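Local coordinates for protein D-alanyl-D-alanine carboxypeptidase (Vibrio cholerae, PDB 5TR7) that probably removes the terminal D-alanine from the peptide stems of cell-wall precursors, as a serine carboxypeptidase of the penicillin-binding protein family, at residues A208-V213 with M228-E233. Numbering follows the deposited sequence.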
loop_
_atom_site.group_PDB
_atom_site.type_symbol
_atom_site.label_atom_id
_atom_site.label_comp_id
_atom_site.label_asym_id
_atom_site.label_seq_id
_atom_site.Cartn_x
_atom_site.Cartn_y
_atom_site.Cartn_z
ATOM N N ALA A 208 -12.390 -12.545 2.102
ATOM C CA ALA A 208 -12.972 -11.654 1.067
ATOM C C ALA A 208 -12.364 -11.769 -0.326
ATOM O O ALA A 208 -13.111 -11.928 -1.299
ATOM C CB ALA A 208 -12.908 -10.203 1.527
ATOM N N GLY A 209 -11.039 -11.690 -0.425
ATOM C CA GLY A 209 -10.360 -11.877 -1.720
ATOM C C GLY A 209 -9.196 -10.973 -1.994
ATOM O O GLY A 209 -8.610 -10.443 -1.071
ATOM N N TYR A 210 -8.863 -10.809 -3.262
ATOM C CA TYR A 210 -7.770 -9.982 -3.690
ATOM C C TYR A 210 -8.134 -8.535 -3.809
ATOM O O TYR A 210 -9.189 -8.170 -4.352
ATOM C CB TYR A 210 -7.190 -10.448 -5.016
ATOM C CG TYR A 210 -6.573 -11.811 -4.937
ATOM C CD1 TYR A 210 -5.226 -11.956 -4.616
ATOM C CD2 TYR A 210 -7.279 -12.936 -5.250
ATOM C CE1 TYR A 210 -4.611 -13.194 -4.595
ATOM C CE2 TYR A 210 -6.677 -14.186 -5.229
ATOM C CZ TYR A 210 -5.352 -14.302 -4.905
ATOM O OH TYR A 210 -4.798 -15.528 -4.876
ATOM N N ASN A 211 -7.186 -7.701 -3.357
ATOM C CA ASN A 211 -7.349 -6.293 -3.378
ATOM C C ASN A 211 -6.301 -5.557 -4.195
ATOM O O ASN A 211 -5.165 -5.961 -4.241
ATOM C CB ASN A 211 -7.166 -5.827 -1.951
ATOM C CG ASN A 211 -8.041 -6.575 -0.986
ATOM O OD1 ASN A 211 -9.186 -6.911 -1.292
ATOM N ND2 ASN A 211 -7.495 -6.839 0.194
ATOM N N LEU A 212 -6.676 -4.379 -4.706
ATOM C CA LEU A 212 -5.746 -3.495 -5.328
ATOM C C LEU A 212 -6.084 -2.036 -5.119
ATOM O O LEU A 212 -7.219 -1.635 -5.313
ATOM C CB LEU A 212 -5.720 -3.746 -6.838
ATOM C CG LEU A 212 -4.740 -2.847 -7.618
ATOM C CD1 LEU A 212 -3.301 -2.912 -7.114
ATOM C CD2 LEU A 212 -4.758 -3.278 -9.085
ATOM N N VAL A 213 -5.091 -1.245 -4.758
ATOM C CA VAL A 213 -5.216 0.222 -4.717
ATOM C C VAL A 213 -4.391 0.653 -5.920
ATOM O O VAL A 213 -3.197 0.421 -5.929
ATOM C CB VAL A 213 -4.690 0.864 -3.450
ATOM C CG1 VAL A 213 -4.859 2.364 -3.500
ATOM C CG2 VAL A 213 -5.500 0.388 -2.318
ATOM N N MET A 228 -11.672 -4.100 -3.671
ATOM C CA MET A 228 -11.482 -5.055 -2.574
ATOM C C MET A 228 -12.304 -6.281 -2.766
ATOM O O MET A 228 -13.468 -6.195 -3.088
ATOM C CB MET A 228 -11.925 -4.437 -1.229
ATOM C CG MET A 228 -11.276 -3.088 -0.977
ATOM S SD MET A 228 -9.496 -3.146 -0.688
ATOM C CE MET A 228 -9.617 -3.802 1.032
ATOM N N GLY A 229 -11.682 -7.422 -2.539
ATOM C CA GLY A 229 -12.414 -8.661 -2.581
ATOM C C GLY A 229 -12.764 -9.208 -3.935
ATOM O O GLY A 229 -13.883 -9.552 -4.134
ATOM N N THR A 230 -11.804 -9.262 -4.851
ATOM C CA THR A 230 -11.990 -9.897 -6.180
ATOM C C THR A 230 -11.627 -11.363 -6.043
ATOM O O THR A 230 -10.884 -11.778 -5.155
ATOM C CB THR A 230 -11.120 -9.306 -7.289
ATOM O OG1 THR A 230 -9.754 -9.316 -6.897
ATOM C CG2 THR A 230 -11.546 -7.854 -7.531
ATOM N N ASP A 231 -12.178 -12.181 -6.908
ATOM C CA ASP A 231 -11.933 -13.608 -6.841
ATOM C C ASP A 231 -10.556 -14.153 -7.239
ATOM O O ASP A 231 -10.259 -15.244 -6.847
ATOM C CB ASP A 231 -13.084 -14.327 -7.562
ATOM C CG ASP A 231 -14.427 -14.231 -6.761
ATOM O OD1 ASP A 231 -14.426 -13.830 -5.577
ATOM O OD2 ASP A 231 -15.484 -14.622 -7.298
ATOM N N ASN A 232 -9.738 -13.436 -7.990
ATOM C CA ASN A 232 -8.420 -13.958 -8.395
ATOM C C ASN A 232 -7.626 -12.835 -8.939
ATOM O O ASN A 232 -8.174 -11.753 -9.141
ATOM C CB ASN A 232 -8.565 -15.056 -9.455
ATOM C CG ASN A 232 -9.413 -14.612 -10.604
ATOM O OD1 ASN A 232 -9.017 -13.756 -11.401
ATOM N ND2 ASN A 232 -10.605 -15.159 -10.687
ATOM N N GLU A 233 -6.338 -13.073 -9.139
ATOM C CA GLU A 233 -5.433 -12.037 -9.617
ATOM C C GLU A 233 -5.858 -11.437 -10.955
ATOM O O GLU A 233 -5.742 -10.236 -11.119
ATOM C CB GLU A 233 -3.982 -12.483 -9.603
ATOM C CG GLU A 233 -3.461 -12.505 -8.170
ATOM C CD GLU A 233 -1.988 -12.728 -8.088
ATOM O OE1 GLU A 233 -1.589 -13.898 -8.214
ATOM O OE2 GLU A 233 -1.230 -11.739 -7.837
#
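Tyr210 and Thr230 pair across a G1 beta bulge near the open end of the hairpin formed by strands 209-218 and 221-230, within the five-stranded antiparallel sheet of this beta-lactamase-like (penicillin-binding) domain. Gly229, at positive phi (77°), is the extra residue, and the bulge sets Gly229 and Thr230 both opposite Tyr210. Tyr210 N donates to Thr230 O (2.9 Å) in the carbonyl plane, on a lone pair. In return Tyr210 O is gripped twice by one residue: Thr230 N approaches almost straight at 2.9 Å, while Thr230 OG1 donates from above the carbonyl plane at 2.8 Å. Chi1 of 54° sets that hydroxyl between the threonine's own backbone N and carbonyl carbon. Asn211 adds a side-chain bond to the bulge. Its OD1 accepts Gly229 N at 2.8 Å, the donor lying nearly on the C=O axis, and Thr205 OG1 accepts from ND2, which helps fix the amide's rotation. The bent Met228 side chain brings SD and CE against Asn211 CG. The side chain of Asn211 lies about 7 Å from that of Ser35, the predicted acylated serine. On the other face of the sheet, Tyr210 CG stands beside its backbone N (chi1 -64°), and the ring meets the start of helix 233-251, where Asn232 OD1 caps Ala235 N. Glu233 OE2 forms salt bridges with Arg186 and Arg236, beside a bound nitrite. Asn232 CA approaches Tyr210 CD2 at 3.5 Å, and Glu233 CG makes a CH-pi contact over one ring face, 4.1 Å from the centroid and closest to CE1.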